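Local coordinates for capsular polysaccharide export system protein KpsC (Thermosulfurimonas dismutans, PDB 6MGD) that transfers Kdo sugars in beta-(2,7) linkage, probably from CMP-Kdo, in building the conserved glycolipid anchor of Gram-negative bacterial capsules, at residues R19-V24 with L89-I94; D71-S76 with L295-Y300; I85-V90 with F316-L321; M299-S302 with N307-S310. All coordinates share one frame; numbering follows the deposited sequence.

Contact 1: R19-V24 with L89-I94; sequences RFFPTV and LVADPI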
loop_
_atom_site.group_PDB
_atom_site.type_symbol
_atom_site.label_atom_id
_atom_site.label_comp_id
_atom_site.label_asym_id
_atom_site.label_seq_id
_atom_site.Cartn_x
_atom_site.Cartn_y
_atom_site.Cartn_z
ATOM N N ARG A 19 -20.596 3.375 -0.477
ATOM C CA ARG A 19 -20.708 1.986 -0.042
ATOM C C ARG A 19 -20.096 1.797 1.340
ATOM O O ARG A 19 -20.622 1.040 2.164
ATOM C CB ARG A 19 -20.033 1.060 -1.054
ATOM C CG ARG A 19 -20.620 1.127 -2.452
ATOM C CD ARG A 19 -19.785 0.335 -3.444
ATOM N NE ARG A 19 -19.428 -0.986 -2.932
ATOM C CZ ARG A 19 -20.233 -2.044 -2.955
ATOM N NH1 ARG A 19 -19.817 -3.201 -2.463
ATOM N NH2 ARG A 19 -21.457 -1.944 -3.460
ATOM N N PHE A 20 -18.984 2.481 1.611
ATOM C CA PHE A 20 -18.309 2.382 2.898
ATOM C C PHE A 20 -18.781 3.438 3.885
ATOM O O PHE A 20 -18.795 3.183 5.095
ATOM C CB PHE A 20 -16.794 2.494 2.704
ATOM C CG PHE A 20 -16.225 1.444 1.792
ATOM C CD1 PHE A 20 -16.266 1.604 0.417
ATOM C CD2 PHE A 20 -15.652 0.296 2.310
ATOM C CE1 PHE A 20 -15.751 0.636 -0.425
ATOM C CE2 PHE A 20 -15.134 -0.677 1.474
ATOM C CZ PHE A 20 -15.183 -0.506 0.104
ATOM N N PHE A 21 -19.173 4.615 3.396
ATOM C CA PHE A 21 -19.722 5.686 4.224
ATOM C C PHE A 21 -21.117 6.009 3.705
ATOM O O PHE A 21 -21.280 6.885 2.841
ATOM C CB PHE A 21 -18.824 6.922 4.201
ATOM C CG PHE A 21 -17.426 6.662 4.680
ATOM C CD1 PHE A 21 -17.109 6.764 6.024
ATOM C CD2 PHE A 21 -16.426 6.320 3.784
ATOM C CE1 PHE A 21 -15.822 6.528 6.469
ATOM C CE2 PHE A 21 -15.136 6.083 4.222
ATOM C CZ PHE A 21 -14.833 6.187 5.566
ATOM N N PRO A 22 -22.154 5.326 4.198
ATOM C CA PRO A 22 -23.513 5.594 3.704
ATOM C C PRO A 22 -24.058 6.952 4.111
ATOM O O PRO A 22 -25.106 7.356 3.588
ATOM C CB PRO A 22 -24.339 4.460 4.325
ATOM C CG PRO A 22 -23.593 4.098 5.565
ATOM C CD PRO A 22 -22.134 4.282 5.236
ATOM N N THR A 23 -23.389 7.667 5.015
ATOM C CA THR A 23 -23.848 8.966 5.488
ATOM C C THR A 23 -23.152 10.126 4.785
ATOM O O THR A 23 -23.164 11.249 5.299
ATOM C CB THR A 23 -23.653 9.079 7.001
ATOM O OG1 THR A 23 -22.256 9.022 7.309
ATOM C CG2 THR A 23 -24.374 7.943 7.717
ATOM N N VAL A 24 -22.531 9.877 3.629
ATOM C CA VAL A 24 -21.953 10.965 2.850
ATOM C C VAL A 24 -23.064 11.916 2.432
ATOM O O VAL A 24 -24.117 11.492 1.937
ATOM C CB VAL A 24 -21.188 10.413 1.637
ATOM C CG1 VAL A 24 -20.863 11.530 0.655
ATOM C CG2 VAL A 24 -19.912 9.729 2.090
ATOM N N LEU A 89 -11.417 -0.712 1.281
ATOM C CA LEU A 89 -11.126 0.714 1.312
ATOM C C LEU A 89 -10.335 1.026 2.572
ATOM O O LEU A 89 -10.571 0.428 3.626
ATOM C CB LEU A 89 -12.408 1.556 1.273
ATOM C CG LEU A 89 -12.218 3.070 1.171
ATOM C CD1 LEU A 89 -11.592 3.439 -0.164
ATOM C CD2 LEU A 89 -13.537 3.797 1.373
ATOM N N VAL A 90 -9.394 1.960 2.456
ATOM C CA VAL A 90 -8.572 2.410 3.572
ATOM C C VAL A 90 -9.048 3.794 3.994
ATOM O O VAL A 90 -9.129 4.708 3.165
ATOM C CB VAL A 90 -7.080 2.432 3.195
ATOM C CG1 VAL A 90 -6.313 3.371 4.108
ATOM C CG2 VAL A 90 -6.496 1.022 3.251
ATOM N N ALA A 91 -9.367 3.945 5.278
ATOM C CA ALA A 91 -9.821 5.218 5.839
ATOM C C ALA A 91 -8.938 5.533 7.040
ATOM O O ALA A 91 -9.120 4.966 8.121
ATOM C CB ALA A 91 -11.293 5.162 6.233
ATOM N N ASP A 92 -7.985 6.440 6.847
ATOM C CA ASP A 92 -7.000 6.771 7.870
ATOM C C ASP A 92 -7.316 8.141 8.457
ATOM O O ASP A 92 -7.260 9.146 7.730
ATOM C CB ASP A 92 -5.594 6.746 7.266
ATOM C CG ASP A 92 -4.491 6.779 8.314
ATOM O OD1 ASP A 92 -4.591 7.567 9.280
ATOM O OD2 ASP A 92 -3.512 6.017 8.163
ATOM N N PRO A 93 -7.666 8.238 9.744
ATOM C CA PRO A 93 -8.004 9.539 10.334
ATOM C C PRO A 93 -6.819 10.346 10.842
ATOM O O PRO A 93 -7.015 11.495 11.260
ATOM C CB PRO A 93 -8.920 9.144 11.500
ATOM C CG PRO A 93 -8.383 7.823 11.937
ATOM C CD PRO A 93 -7.919 7.125 10.676
ATOM N N ILE A 94 -5.615 9.786 10.835
ATOM C CA ILE A 94 -4.422 10.457 11.331
ATOM C C ILE A 94 -3.496 10.856 10.186
ATOM O O ILE A 94 -2.998 11.982 10.141
ATOM C CB ILE A 94 -3.683 9.574 12.362
ATOM C CG1 ILE A 94 -4.581 9.311 13.573
ATOM C CG2 ILE A 94 -2.378 10.218 12.789
ATOM C CD1 ILE A 94 -3.933 8.466 14.649
#
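Leu89 sets its CB almost squarely over the middle of the Phe20 ring, a CH-pi contact in which that carbon is 3.5 Å from the ring centroid and only 10° off the normal. Because the leucine's CG is anti to its backbone N (chi1 -175°), the branch runs on across the same ring: Leu89 CD2 lies 3.6 Å from Phe20 CG, so CB covers the centre and CD2 the rim near CG and CD1 on the same side. Phe21 meets the strand differently. Its far end comes near Leu89 and Ala91, and Phe21 CZ brings the ring edge to Ala91 CB at 3.7 Å, nearly in the ring plane. Phe21 CE2 also brushes Leu89 CD2 at 4.0 Å, so this methyl touches both rings, at a corner between them. Replacing Phe20 by an alanine would probably open a gap over Leu89 and leave its CD2 branch freer to turn. Beyond the apolar patch the strand ends in an Asx turn, with Ile94 N donating to Asp92 OD1 at 2.9 Å, while Asp92 OD2 is taken by Tyr297 OH and Tyr105 N. The contact thus pins the end of helix 11-20 and the loop after it to strand 88-92 of the mixed sheet; Met299 of strand 298-300 touches both phenylalanines, and on the strand 64-71 side Leu69 meets Phe21, whose ring also meets that of Phe4, the planes about 45° apart.

Contact 2: D71-S76 with L295-Y300; sequences DGFIRS and LLYPMY
Ile74 pushes its CD1 methyl against the hydroxyl end of Tyr300, with Ile74 CD1 to Tyr300 OH at 3.5 Å and Ile74 CD1 to Tyr300 CE2 at 3.8 Å. The two side chains meet at about a right angle, the methyl arriving obliquely to the ring. A second, looser touch joins the aromatics: Phe73 CE2 comes up to the edge of the Tyr297 ring at CD2, 4.1 Å away and near that ring's plane. Water 1 links the two segments, accepting from Ile74 N at 2.8 Å and donating to Tyr300 OH at 3.0 Å. One shell further out, the Tyr300 hydroxyl is bonded to Leu294 O, near the C-terminal end of helix 286-296, and Tyr297 OH to Asp92 OD2. A chi1 of -176° swings the Tyr297 ring away from its own backbone N and carries it to Phe73. Phe73 in turn stacks on Phe264 and meets Tyr97 edge-to-face, while Ala311 and Ile315 of helix 311-322 back Ile74. A phenylalanine at Tyr300 would lack the hydroxyl, and would probably strand water 1 without its acceptor there and Leu294 O without this partner. This is where the chain returns from helix 286-296 to the mixed sheet, as in GT-B enzymes whose last helices cross back to the first domain. Chemically, apolar packing surrounds a water bridge, so the Tyr300 hydroxyl and the Ile74 amide both have partners in this buried contact.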
loop_
_atom_site.group_PDB
_atom_site.type_symbol
_atom_site.label_atom_id
_atom_site.label_comp_id
_atom_site.label_asym_id
_atom_site.label_seq_id
_atom_site.Cartn_x
_atom_site.Cartn_y
_atom_site.Cartn_z
ATOM N N ASP A 71 -7.235 3.059 -1.816
ATOM C CA ASP A 71 -7.667 1.700 -2.109
ATOM C C ASP A 71 -7.083 0.722 -1.097
ATOM O O ASP A 71 -6.028 0.961 -0.502
ATOM C CB ASP A 71 -7.253 1.301 -3.527
ATOM C CG ASP A 71 -7.993 2.086 -4.592
ATOM O OD1 ASP A 71 -9.182 2.408 -4.379
ATOM O OD2 ASP A 71 -7.386 2.385 -5.643
ATOM N N GLY A 72 -7.784 -0.389 -0.900
ATOM C CA GLY A 72 -7.349 -1.399 0.036
ATOM C C GLY A 72 -6.114 -2.134 -0.451
ATOM O O GLY A 72 -5.563 -1.875 -1.521
ATOM N N PHE A 73 -5.673 -3.083 0.371
ATOM C CA PHE A 73 -4.523 -3.906 0.020
ATOM C C PHE A 73 -4.914 -5.210 -0.662
ATOM O O PHE A 73 -4.202 -5.659 -1.567
ATOM C CB PHE A 73 -3.695 -4.214 1.271
ATOM C CG PHE A 73 -3.058 -3.008 1.893
ATOM C CD1 PHE A 73 -2.563 -1.982 1.104
ATOM C CD2 PHE A 73 -2.955 -2.897 3.270
ATOM C CE1 PHE A 73 -1.973 -0.867 1.679
ATOM C CE2 PHE A 73 -2.367 -1.787 3.850
ATOM C CZ PHE A 73 -1.875 -0.771 3.053
ATOM N N ILE A 74 -6.030 -5.822 -0.261
ATOM C CA ILE A 74 -6.392 -7.139 -0.786
ATOM C C ILE A 74 -6.900 -7.039 -2.218
ATOM O O ILE A 74 -6.598 -7.896 -3.059
ATOM C CB ILE A 74 -7.417 -7.817 0.142
ATOM C CG1 ILE A 74 -6.696 -8.477 1.315
ATOM C CG2 ILE A 74 -8.254 -8.838 -0.616
ATOM C CD1 ILE A 74 -7.608 -9.250 2.232
ATOM N N ARG A 75 -7.659 -5.988 -2.528
ATOM C CA ARG A 75 -8.131 -5.749 -3.888
ATOM C C ARG A 75 -7.000 -5.705 -4.919
ATOM O O ARG A 75 -7.281 -5.734 -6.120
ATOM C CB ARG A 75 -8.936 -4.441 -3.902
ATOM C CG ARG A 75 -9.634 -4.108 -5.208
ATOM C CD ARG A 75 -8.934 -2.958 -5.905
ATOM N NE ARG A 75 -9.106 -3.009 -7.352
ATOM C CZ ARG A 75 -8.402 -2.278 -8.211
ATOM N NH1 ARG A 75 -8.622 -2.389 -9.513
ATOM N NH2 ARG A 75 -7.477 -1.438 -7.767
ATOM N N SER A 76 -5.737 -5.691 -4.486
ATOM C CA SER A 76 -4.629 -5.370 -5.381
ATOM C C SER A 76 -3.530 -6.426 -5.451
ATOM O O SER A 76 -2.805 -6.492 -6.449
ATOM C CB SER A 76 -3.992 -4.040 -4.961
ATOM O OG SER A 76 -4.610 -2.937 -5.597
ATOM N N LEU A 295 -6.146 -6.925 8.298
ATOM C CA LEU A 295 -7.337 -7.284 9.060
ATOM C C LEU A 295 -7.990 -6.102 9.769
ATOM O O LEU A 295 -9.218 -5.975 9.738
ATOM C CB LEU A 295 -6.998 -8.375 10.084
ATOM C CG LEU A 295 -7.114 -9.835 9.625
ATOM C CD1 LEU A 295 -6.349 -10.098 8.332
ATOM C CD2 LEU A 295 -6.642 -10.779 10.721
ATOM N N LEU A 296 -7.207 -5.230 10.405
ATOM C CA LEU A 296 -7.750 -4.119 11.181
ATOM C C LEU A 296 -7.768 -2.800 10.420
ATOM O O LEU A 296 -8.735 -2.041 10.533
ATOM C CB LEU A 296 -6.949 -3.939 12.475
ATOM C CG LEU A 296 -7.055 -5.044 13.524
ATOM C CD1 LEU A 296 -6.013 -4.844 14.612
ATOM C CD2 LEU A 296 -8.449 -5.072 14.122
ATOM N N TYR A 297 -6.719 -2.513 9.643
ATOM C CA TYR A 297 -6.591 -1.189 9.033
ATOM C C TYR A 297 -7.642 -0.923 7.962
ATOM O O TYR A 297 -8.320 0.117 8.040
ATOM C CB TYR A 297 -5.166 -1.012 8.495
ATOM C CG TYR A 297 -4.852 0.349 7.923
ATOM C CD1 TYR A 297 -5.003 1.501 8.688
ATOM C CD2 TYR A 297 -4.366 0.479 6.628
ATOM C CE1 TYR A 297 -4.699 2.749 8.169
ATOM C CE2 TYR A 297 -4.054 1.720 6.102
ATOM C CZ TYR A 297 -4.225 2.852 6.876
ATOM O OH TYR A 297 -3.920 4.087 6.353
ATOM N N PRO A 298 -7.838 -1.774 6.953
ATOM C CA PRO A 298 -8.780 -1.436 5.886
ATOM C C PRO A 298 -10.187 -1.949 6.165
ATOM O O PRO A 298 -10.401 -2.908 6.909
ATOM C CB PRO A 298 -8.182 -2.141 4.656
ATOM C CG PRO A 298 -7.115 -3.093 5.197
ATOM C CD PRO A 298 -7.217 -3.082 6.690
ATOM N N MET A 299 -11.152 -1.274 5.550
ATOM C CA MET A 299 -12.534 -1.724 5.563
ATOM C C MET A 299 -12.768 -2.725 4.436
ATOM O O MET A 299 -12.025 -2.776 3.452
ATOM C CB MET A 299 -13.493 -0.539 5.421
ATOM C CG MET A 299 -13.445 0.444 6.577
ATOM S SD MET A 299 -14.490 1.896 6.324
ATOM C CE MET A 299 -13.708 2.630 4.891
ATOM N N TYR A 300 -13.811 -3.536 4.596
ATOM C CA TYR A 300 -14.203 -4.504 3.579
ATOM C C TYR A 300 -15.719 -4.522 3.473
ATOM O O TYR A 300 -16.409 -4.708 4.480
ATOM C CB TYR A 300 -13.681 -5.910 3.904
ATOM C CG TYR A 300 -12.173 -6.028 3.976
ATOM C CD1 TYR A 300 -11.505 -5.926 5.191
ATOM C CD2 TYR A 300 -11.417 -6.253 2.831
ATOM C CE1 TYR A 300 -10.127 -6.037 5.264
ATOM C CE2 TYR A 300 -10.038 -6.368 2.893
ATOM C CZ TYR A 300 -9.398 -6.258 4.113
ATOM O OH TYR A 300 -8.025 -6.368 4.181
HETATM O O HOH W 1 -7.433 -4.574 1.823
#

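Contact 3: I85-V90 with F316-L321; sequences IPISLV and FELVNL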
loop_
_atom_site.group_PDB
_atom_site.type_symbol
_atom_site.label_atom_id
_atom_site.label_comp_id
_atom_site.label_asym_id
_atom_site.label_seq_id
_atom_site.Cartn_x
_atom_site.Cartn_y
_atom_site.Cartn_z
ATOM N N ILE A 85 -14.454 -2.401 -9.000
ATOM C CA ILE A 85 -15.293 -1.893 -7.916
ATOM C C ILE A 85 -14.683 -2.367 -6.614
ATOM O O ILE A 85 -14.718 -3.581 -6.325
ATOM C CB ILE A 85 -16.755 -2.346 -8.068
ATOM C CG1 ILE A 85 -17.540 -2.086 -6.778
ATOM C CG2 ILE A 85 -16.841 -3.805 -8.523
ATOM C CD1 ILE A 85 -17.669 -0.615 -6.423
ATOM N N PRO A 86 -14.084 -1.492 -5.806
ATOM C CA PRO A 86 -13.249 -1.950 -4.694
ATOM C C PRO A 86 -14.041 -2.748 -3.668
ATOM O O PRO A 86 -15.153 -2.379 -3.284
ATOM C CB PRO A 86 -12.706 -0.648 -4.092
ATOM C CG PRO A 86 -12.828 0.363 -5.190
ATOM C CD PRO A 86 -14.060 -0.023 -5.950
ATOM N N ILE A 87 -13.453 -3.862 -3.233
ATOM C CA ILE A 87 -13.986 -4.594 -2.093
ATOM C C ILE A 87 -13.377 -4.102 -0.786
ATOM O O ILE A 87 -13.970 -4.307 0.283
ATOM C CB ILE A 87 -13.763 -6.109 -2.261
ATOM C CG1 ILE A 87 -14.703 -6.898 -1.348
ATOM C CG2 ILE A 87 -12.312 -6.475 -1.976
ATOM C CD1 ILE A 87 -14.698 -8.387 -1.605
ATOM N N SER A 88 -12.224 -3.441 -0.842
ATOM C CA SER A 88 -11.541 -2.935 0.338
ATOM C C SER A 88 -11.280 -1.445 0.180
ATOM O O SER A 88 -10.965 -0.972 -0.916
ATOM C CB SER A 88 -10.219 -3.673 0.573
ATOM O OG SER A 88 -9.646 -3.307 1.816
ATOM N N LEU A 89 -11.417 -0.712 1.281
ATOM C CA LEU A 89 -11.126 0.714 1.312
ATOM C C LEU A 89 -10.335 1.026 2.572
ATOM O O LEU A 89 -10.571 0.428 3.626
ATOM C CB LEU A 89 -12.408 1.556 1.273
ATOM C CG LEU A 89 -12.218 3.070 1.171
ATOM C CD1 LEU A 89 -11.592 3.439 -0.164
ATOM C CD2 LEU A 89 -13.537 3.797 1.373
ATOM N N VAL A 90 -9.394 1.960 2.456
ATOM C CA VAL A 90 -8.572 2.410 3.572
ATOM C C VAL A 90 -9.048 3.794 3.994
ATOM O O VAL A 90 -9.129 4.708 3.165
ATOM C CB VAL A 90 -7.080 2.432 3.195
ATOM C CG1 VAL A 90 -6.313 3.371 4.108
ATOM C CG2 VAL A 90 -6.496 1.022 3.251
ATOM N N PHE A 316 -12.620 -14.770 -0.062
ATOM C CA PHE A 316 -13.535 -15.789 -0.568
ATOM C C PHE A 316 -14.393 -15.247 -1.705
ATOM O O PHE A 316 -14.679 -15.964 -2.672
ATOM C CB PHE A 316 -14.422 -16.311 0.562
ATOM C CG PHE A 316 -13.675 -17.062 1.627
ATOM C CD1 PHE A 316 -12.529 -17.776 1.319
ATOM C CD2 PHE A 316 -14.123 -17.055 2.939
ATOM C CE1 PHE A 316 -11.842 -18.468 2.299
ATOM C CE2 PHE A 316 -13.440 -17.746 3.924
ATOM C CZ PHE A 316 -12.298 -18.453 3.603
ATOM N N GLU A 317 -14.813 -13.983 -1.606
ATOM C CA GLU A 317 -15.630 -13.398 -2.665
ATOM C C GLU A 317 -14.823 -13.202 -3.942
ATOM O O GLU A 317 -15.311 -13.489 -5.040
ATOM C CB GLU A 317 -16.231 -12.074 -2.196
ATOM C CG GLU A 317 -17.724 -12.145 -1.945
ATOM C CD GLU A 317 -18.301 -10.843 -1.431
ATOM O OE1 GLU A 317 -18.106 -9.796 -2.086
ATOM O OE2 GLU A 317 -18.947 -10.870 -0.363
ATOM N N LEU A 318 -13.588 -12.712 -3.817
ATOM C CA LEU A 318 -12.733 -12.548 -4.989
ATOM C C LEU A 318 -12.328 -13.897 -5.560
ATOM O O LEU A 318 -12.204 -14.054 -6.781
ATOM C CB LEU A 318 -11.494 -11.729 -4.621
ATOM C CG LEU A 318 -11.502 -10.232 -4.929
ATOM C CD1 LEU A 318 -12.905 -9.662 -4.872
ATOM C CD2 LEU A 318 -10.595 -9.504 -3.954
ATOM N N VAL A 319 -12.120 -14.881 -4.688
ATOM C CA VAL A 319 -11.764 -16.220 -5.137
ATOM C C VAL A 319 -12.932 -16.868 -5.877
ATOM O O VAL A 319 -12.750 -17.487 -6.932
ATOM C CB VAL A 319 -11.295 -17.057 -3.934
ATOM C CG1 VAL A 319 -11.416 -18.486 -4.236
ATOM C CG2 VAL A 319 -9.849 -16.755 -3.606
ATOM N N ASN A 320 -14.149 -16.727 -5.351
ATOM C CA ASN A 320 -15.330 -17.237 -6.039
ATOM C C ASN A 320 -15.754 -16.369 -7.218
ATOM O O ASN A 320 -16.685 -16.746 -7.940
ATOM C CB ASN A 320 -16.497 -17.381 -5.057
ATOM C CG ASN A 320 -16.383 -18.628 -4.201
ATOM O OD1 ASN A 320 -16.660 -19.737 -4.661
ATOM N ND2 ASN A 320 -15.975 -18.454 -2.950
ATOM N N LEU A 321 -15.101 -15.225 -7.434
ATOM C CA LEU A 321 -15.418 -14.396 -8.590
ATOM C C LEU A 321 -14.702 -14.863 -9.849
ATOM O O LEU A 321 -15.261 -14.759 -10.946
ATOM C CB LEU A 321 -15.062 -12.935 -8.310
ATOM C CG LEU A 321 -16.230 -11.956 -8.172
ATOM C CD1 LEU A 321 -15.721 -10.527 -8.139
ATOM C CD2 LEU A 321 -17.232 -12.144 -9.300
#
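Ile87 reaches out to Glu317 and Leu318 on helix 311-322, the C-terminal helix, which packs back on the first of two alpha/beta domains in this GT-B-type fold. The apolar part is a pairing of branched ends. Ile87 CD1 meets Leu318 CD1 at 3.9 Å, and Ile87 CG2 meets Leu318 CD2 at 4.0 Å, the two chains lying alongside, running opposite ways. A chi1 of -161° turns the isoleucine's CG1 opposite the amide nitrogen, which carries CD1 straight out toward the helix. The same methyl also lies against the acidic side chain, with Ile87 CD1 3.7 Å from Glu317 OE1 and 4.0 Å from Glu317 CB.

Both carboxylate oxygens are bonded: Glu317 OE2 to Ser302 OG and Glu317 OE1, the atom against the methyl, to Leu303 N, which tethers the acid to the loop after strand 298-300. Ile87, just ahead of strand 88-92, is bonded through its backbone to Val301. Farther along the helix, Asn320 doubles back on Phe316 O, which it grips from opposite faces of the carbonyl plane, with Asn320 N and Asn320 ND2 each 2.8 Å from that oxygen.

Contact 4: M299-S302 with N307-S310; sequences MYVS and NRIS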
loop_
_atom_site.group_PDB
_atom_site.type_symbol
_atom_site.label_atom_id
_atom_site.label_comp_id
_atom_site.label_asym_id
_atom_site.label_seq_id
_atom_site.Cartn_x
_atom_site.Cartn_y
_atom_site.Cartn_z
ATOM N N MET A 299 -11.152 -1.274 5.550
ATOM C CA MET A 299 -12.534 -1.724 5.563
ATOM C C MET A 299 -12.768 -2.725 4.436
ATOM O O MET A 299 -12.025 -2.776 3.452
ATOM C CB MET A 299 -13.493 -0.539 5.421
ATOM C CG MET A 299 -13.445 0.444 6.577
ATOM S SD MET A 299 -14.490 1.896 6.324
ATOM C CE MET A 299 -13.708 2.630 4.891
ATOM N N TYR A 300 -13.811 -3.536 4.596
ATOM C CA TYR A 300 -14.203 -4.504 3.579
ATOM C C TYR A 300 -15.719 -4.522 3.473
ATOM O O TYR A 300 -16.409 -4.708 4.480
ATOM C CB TYR A 300 -13.681 -5.910 3.904
ATOM C CG TYR A 300 -12.173 -6.028 3.976
ATOM C CD1 TYR A 300 -11.505 -5.926 5.191
ATOM C CD2 TYR A 300 -11.417 -6.253 2.831
ATOM C CE1 TYR A 300 -10.127 -6.037 5.264
ATOM C CE2 TYR A 300 -10.038 -6.368 2.893
ATOM C CZ TYR A 300 -9.398 -6.258 4.113
ATOM O OH TYR A 300 -8.025 -6.368 4.181
ATOM N N VAL A 301 -16.232 -4.326 2.261
ATOM C CA VAL A 301 -17.664 -4.362 1.988
ATOM C C VAL A 301 -17.918 -5.383 0.889
ATOM O O VAL A 301 -17.240 -5.370 -0.144
ATOM C CB VAL A 301 -18.209 -2.978 1.582
ATOM C CG1 VAL A 301 -19.607 -3.105 0.989
ATOM C CG2 VAL A 301 -18.225 -2.046 2.783
ATOM N N SER A 302 -18.891 -6.263 1.114
ATOM C CA SER A 302 -19.201 -7.315 0.156
ATOM C C SER A 302 -19.656 -6.733 -1.176
ATOM O O SER A 302 -20.433 -5.776 -1.223
ATOM C CB SER A 302 -20.287 -8.232 0.718
ATOM O OG SER A 302 -20.760 -9.124 -0.275
ATOM N N ASN A 307 -22.710 -5.517 2.514
ATOM C CA ASN A 307 -22.503 -5.486 3.954
ATOM C C ASN A 307 -21.016 -5.545 4.287
ATOM O O ASN A 307 -20.185 -5.949 3.470
ATOM C CB ASN A 307 -23.236 -6.645 4.632
ATOM C CG ASN A 307 -24.741 -6.478 4.605
ATOM O OD1 ASN A 307 -25.456 -7.271 3.994
ATOM N ND2 ASN A 307 -25.232 -5.442 5.276
ATOM N N ARG A 308 -20.687 -5.129 5.507
ATOM C CA ARG A 308 -19.313 -5.218 5.979
ATOM C C ARG A 308 -18.949 -6.673 6.244
ATOM O O ARG A 308 -19.698 -7.403 6.903
ATOM C CB ARG A 308 -19.129 -4.381 7.246
ATOM C CG ARG A 308 -19.131 -2.875 7.007
ATOM C CD ARG A 308 -17.812 -2.401 6.408
ATOM N NE ARG A 308 -16.711 -2.487 7.363
ATOM C CZ ARG A 308 -16.310 -1.480 8.133
ATOM N NH1 ARG A 308 -16.920 -0.305 8.057
ATOM N NH2 ARG A 308 -15.297 -1.645 8.976
ATOM N N ILE A 309 -17.801 -7.099 5.717
ATOM C CA ILE A 309 -17.339 -8.474 5.837
ATOM C C ILE A 309 -15.889 -8.462 6.305
ATOM O O ILE A 309 -15.209 -7.435 6.281
ATOM C CB ILE A 309 -17.474 -9.255 4.513
ATOM C CG1 ILE A 309 -16.599 -8.620 3.430
ATOM C CG2 ILE A 309 -18.925 -9.300 4.063
ATOM C CD1 ILE A 309 -16.663 -9.331 2.091
ATOM N N SER A 310 -15.419 -9.630 6.739
ATOM C CA SER A 310 -14.039 -9.762 7.170
ATOM C C SER A 310 -13.111 -9.861 5.962
ATOM O O SER A 310 -13.541 -10.070 4.824
ATOM C CB SER A 310 -13.870 -10.985 8.070
ATOM O OG SER A 310 -14.021 -12.187 7.333
HETATM O O HOH W 2 -14.166 -4.325 7.042
#
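Val301 and Arg308 face each other across a single beta bridge, their CA atoms 4.4 Å apart, flanked by Ile309 N to Tyr300 O (3.0 Å) and the straight bond from Ser302 N to Asn307 O (2.7 Å, 173°), and accompanied by CA-H...O contacts from Arg308 to Tyr300 O and from Val301 to Asn307 O.

Among the side chains, Arg308 does most of the wrapping. Bends at chi2 (-76°) and chi3 (-70°) fold it back over the strand, where Arg308 CD touches Val301 CG2 at 3.7 Å. Its guanidinium then lies flat beneath Met299, whose CG sits 3.5 Å above the plane of that Arg308 group, toward the rim. Water 2 fills the corner, accepting from Tyr300 N at 2.6 Å and from Arg308 NE at 3.2 Å. The next residue, Ile309, lays CG2 against Ser302 CB at 3.8 Å and CD1 over the Ser302 backbone.

Besides its bond to Glu317, Ser302 OG is bonded to Ile304 N, and Ser310 is the N-cap residue of helix 311-322. The loop therefore leads from edge strand 298-300 into helix 311-322, with strand 88-92 bonded through Leu89 to Met299 and helix 11-20 resting Phe20 on Val301.

The four contacts gather round one edge of the mixed sheet, where strands 88-92 and 298-300 are neighbours. Contacts 1 and 3 share Leu89 and Val90 on the inner strand; contacts 2 and 4 share Met299 and Tyr300 on the outer one. Centres of contacts 2 and 3, and of 3 and 4, lie about 9 Å apart, those of 1 and 3 about 16 Å. Along the chain, contact 4 is nested in the loop closed by contact 3, while contact 2 crosses both 1 and 3. Helix 11-20 and helix 311-322 are thus joined to the same strand pair, tying the chain's early and last helices into the first domain.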